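Local coordinates for protein enolase from the environmental genome shotgun sequencing of the Sargasso Sea (PDB 2QGY) that is of unknown specific function but binds magnesium and probably acts, as enolase-superfamily relatives do, on a carboxylate substrate by abstracting its alpha proton, at residues Ile66-Phe71 / Ala104-Ile108. Residues are numbered along the deposited sequence; the frame is centred on the assembly and turned at random.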
ATOM      1  N   ILE A  66      -9.957  -8.842  -3.403  1.00 17.41           N
ATOM      2  CA  ILE A  66     -10.335  -7.609  -2.723  1.00 16.60           C
ATOM      3  C   ILE A  66     -11.481  -6.890  -3.434  1.00 16.29           C
ATOM      4  O   ILE A  66     -12.455  -6.502  -2.786  1.00 16.66           O
ATOM      5  CB  ILE A  66      -9.111  -6.670  -2.527  1.00 17.13           C
ATOM      6  CG1 ILE A  66      -8.126  -7.310  -1.545  1.00 18.18           C
ATOM      7  CG2 ILE A  66      -9.567  -5.296  -2.001  1.00 17.20           C
ATOM      8  CD1 ILE A  66      -6.762  -6.562  -1.562  1.00 17.22           C
ATOM      9  N   ILE A  67     -11.392  -6.729  -4.756  1.00 15.08           N
ATOM     10  CA  ILE A  67     -12.520  -6.189  -5.496  1.00 16.03           C
ATOM     11  C   ILE A  67     -13.788  -6.994  -5.206  1.00 17.07           C
ATOM     12  O   ILE A  67     -14.853  -6.412  -4.978  1.00 17.49           O
ATOM     13  CB  ILE A  67     -12.267  -6.218  -7.048  1.00 15.75           C
ATOM     14  CG1 ILE A  67     -11.132  -5.248  -7.401  1.00 13.92           C
ATOM     15  CG2 ILE A  67     -13.554  -5.851  -7.836  1.00 15.85           C
ATOM     16  CD1 ILE A  67     -10.593  -5.411  -8.837  1.00 15.49           C
ATOM     17  N   LYS A  68     -13.679  -8.318  -5.239  1.00 18.39           N
ATOM     18  CA  LYS A  68     -14.827  -9.174  -4.974  1.00 21.01           C
ATOM     19  C   LYS A  68     -15.398  -8.936  -3.567  1.00 21.41           C
ATOM     20  O   LYS A  68     -16.627  -8.841  -3.393  1.00 20.88           O
ATOM     21  CB  LYS A  68     -14.463 -10.665  -5.138  1.00 20.86           C
ATOM     22  CG  LYS A  68     -15.668 -11.595  -4.846  1.00 25.12           C
ATOM     23  CD  LYS A  68     -15.435 -13.042  -5.286  1.00 25.03           C
ATOM     24  CE  LYS A  68     -15.138 -13.964  -4.095  1.00 32.61           C
ATOM     25  NZ  LYS A  68     -15.101 -15.450  -4.444  1.00 32.65           N
ATOM     26  N   GLU A  69     -14.522  -8.808  -2.571  1.00 21.35           N
ATOM     27  CA  GLU A  69     -15.018  -8.591  -1.204  1.00 22.66           C
ATOM     28  C   GLU A  69     -15.659  -7.233  -1.001  1.00 21.97           C
ATOM     29  O   GLU A  69     -16.683  -7.086  -0.278  1.00 21.74           O
ATOM     30  CB  GLU A  69     -13.924  -8.814  -0.164  1.00 22.62           C
ATOM     31  CG  GLU A  69     -13.499 -10.274   0.018  1.00 28.91           C
ATOM     32  CD  GLU A  69     -14.654 -11.219   0.380  1.00 33.57           C
ATOM     33  OE1 GLU A  69     -15.508 -10.840   1.210  1.00 37.73           O
ATOM     34  OE2 GLU A  69     -14.699 -12.348  -0.159  1.00 36.69           O
ATOM     35  N   LEU A  70     -15.070  -6.227  -1.645  1.00 20.98           N
ATOM     36  CA  LEU A  70     -15.637  -4.887  -1.616  1.00 20.47           C
ATOM     37  C   LEU A  70     -16.993  -4.885  -2.314  1.00 21.62           C
ATOM     38  O   LEU A  70     -17.951  -4.292  -1.833  1.00 20.36           O
ATOM     39  CB  LEU A  70     -14.685  -3.881  -2.240  1.00 20.53           C
ATOM     40  CG  LEU A  70     -13.416  -3.635  -1.413  1.00 19.76           C
ATOM     41  CD1 LEU A  70     -12.442  -2.710  -2.159  1.00 21.19           C
ATOM     42  CD2 LEU A  70     -13.707  -3.072  -0.037  1.00 18.25           C
ATOM     43  N   PHE A  71     -17.077  -5.592  -3.432  1.00 21.21           N
ATOM     44  CA  PHE A  71     -18.309  -5.652  -4.166  1.00 23.06           C
ATOM     45  C   PHE A  71     -19.435  -6.213  -3.306  1.00 23.91           C
ATOM     46  O   PHE A  71     -20.519  -5.641  -3.273  1.00 24.61           O
ATOM     47  CB  PHE A  71     -18.136  -6.478  -5.431  1.00 22.90           C
ATOM     48  CG  PHE A  71     -19.425  -6.809  -6.113  1.00 22.66           C
ATOM     49  CD1 PHE A  71     -20.031  -5.879  -6.952  1.00 22.94           C
ATOM     50  CD2 PHE A  71     -20.025  -8.047  -5.927  1.00 22.76           C
ATOM     51  CE1 PHE A  71     -21.211  -6.172  -7.585  1.00 22.08           C
ATOM     52  CE2 PHE A  71     -21.221  -8.339  -6.564  1.00 23.08           C
ATOM     53  CZ  PHE A  71     -21.803  -7.401  -7.382  1.00 22.94           C
ATOM     54  N   ALA A 104      -7.706  -1.918  -6.403  1.00 14.38           N
ATOM     55  CA  ALA A 104      -9.052  -2.513  -6.254  1.00 15.25           C
ATOM     56  C   ALA A 104     -10.159  -1.449  -6.268  1.00 14.75           C
ATOM     57  O   ALA A 104     -11.134  -1.591  -7.001  1.00 15.60           O
ATOM     58  CB  ALA A 104      -9.141  -3.338  -4.965  1.00 14.85           C
ATOM     59  N   THR A 105     -10.004  -0.395  -5.468  1.00 14.22           N
ATOM     60  CA  THR A 105     -11.056   0.623  -5.342  1.00 13.65           C
ATOM     61  C   THR A 105     -11.101   1.433  -6.618  1.00 13.89           C
ATOM     62  O   THR A 105     -12.155   1.858  -7.006  1.00 12.78           O
ATOM     63  CB  THR A 105     -10.871   1.580  -4.154  1.00 13.93           C
ATOM     64  OG1 THR A 105      -9.664   2.351  -4.300  1.00 17.78           O
ATOM     65  CG2 THR A 105     -10.784   0.760  -2.855  1.00 13.69           C
ATOM     66  N   SER A 106      -9.956   1.651  -7.264  1.00 13.68           N
ATOM     67  CA  SER A 106      -9.978   2.326  -8.604  1.00 13.57           C
ATOM     68  C   SER A 106     -10.899   1.606  -9.584  1.00 14.66           C
ATOM     69  O   SER A 106     -11.684   2.249 -10.311  1.00 14.27           O
ATOM     70  CB  SER A 106      -8.582   2.379  -9.248  1.00 14.08           C
ATOM     71  OG  SER A 106      -7.775   3.203  -8.452  1.00 15.76           O
ATOM     72  N   ALA A 107     -10.750   0.292  -9.674  1.00 14.10           N
ATOM     73  CA  ALA A 107     -11.478  -0.458 -10.680  1.00 14.07           C
ATOM     74  C   ALA A 107     -12.990  -0.273 -10.419  1.00 14.48           C
ATOM     75  O   ALA A 107     -13.740  -0.042 -11.353  1.00 14.59           O
ATOM     76  CB  ALA A 107     -11.094  -1.920 -10.667  1.00 13.99           C
ATOM     77  N   ILE A 108     -13.400  -0.364  -9.161  1.00 13.79           N
ATOM     78  CA  ILE A 108     -14.826  -0.292  -8.825  1.00 14.64           C
ATOM     79  C   ILE A 108     -15.290   1.149  -9.076  1.00 15.10           C
ATOM     80  O   ILE A 108     -16.307   1.362  -9.742  1.00 16.35           O
ATOM     81  CB  ILE A 108     -15.119  -0.693  -7.379  1.00 13.91           C
ATOM     82  CG1 ILE A 108     -14.811  -2.176  -7.144  1.00 15.03           C
ATOM     83  CG2 ILE A 108     -16.612  -0.404  -7.046  1.00 17.07           C
ATOM     84  CD1 ILE A 108     -14.755  -2.564  -5.623  1.00 15.72           C
TER
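The carbonyl oxygen of Ile67 accepts the helical hydrogen bond of Phe71 N at 2.8 Å, and on the facing helix Ile108 CD1 rests 3.9 Å from this same Ile67 O. The two segments belong to the helices 60-74 and 99-120 of the alpha+beta capping domain of the mandelate racemase/muconate lactonizing enzyme family; the axes of 66-71 and 104-108 cross at -57° and come within 9.4 Å. No hydrogen bond joins them; the side-chain contacts are apolar and every touching residue is buried.

At Ala104, whose small side chain points at the partner helix, the backbones come closest, its CA 5.1 Å from Ile67 CA. Ile67 divides its branches over the facing turn: CG1 lies over the backbone, 3.6 Å from Ala104 CA, and its CD1 continues to the methyl of Ala107, while CG2 meets Ile108 CG1 where the two isoleucines run alongside each other, pointing opposite ways. In Ile66 a chi1 of -67° sets CG1 beside the backbone nitrogen and leaves CG2 anti to it, where it touches Ala104 CB at 3.6 Å. Beyond them, Ile108 is extended (chi2 166°) and carries CD1 across to Leu70 CB at 3.6 Å.

The contact lies between the antiparallel sheet and helix 82-93: Ile67, Ala107 and Ile108 rest on strand 37-43, Ile67 also on strand 13-21, whereas Leu70 and Thr105 both reach Ile89. Phe58 of the second subunit packs on Leu70, bringing this helix to the dimer interface. Thr105 separates its two ends: OG1 hydrogen-bonds Gly280 O, consistent with a tether from the capping domain to the barrel domain, while CG2 turns to Leu70 CD1, 3.9 Å from that methyl.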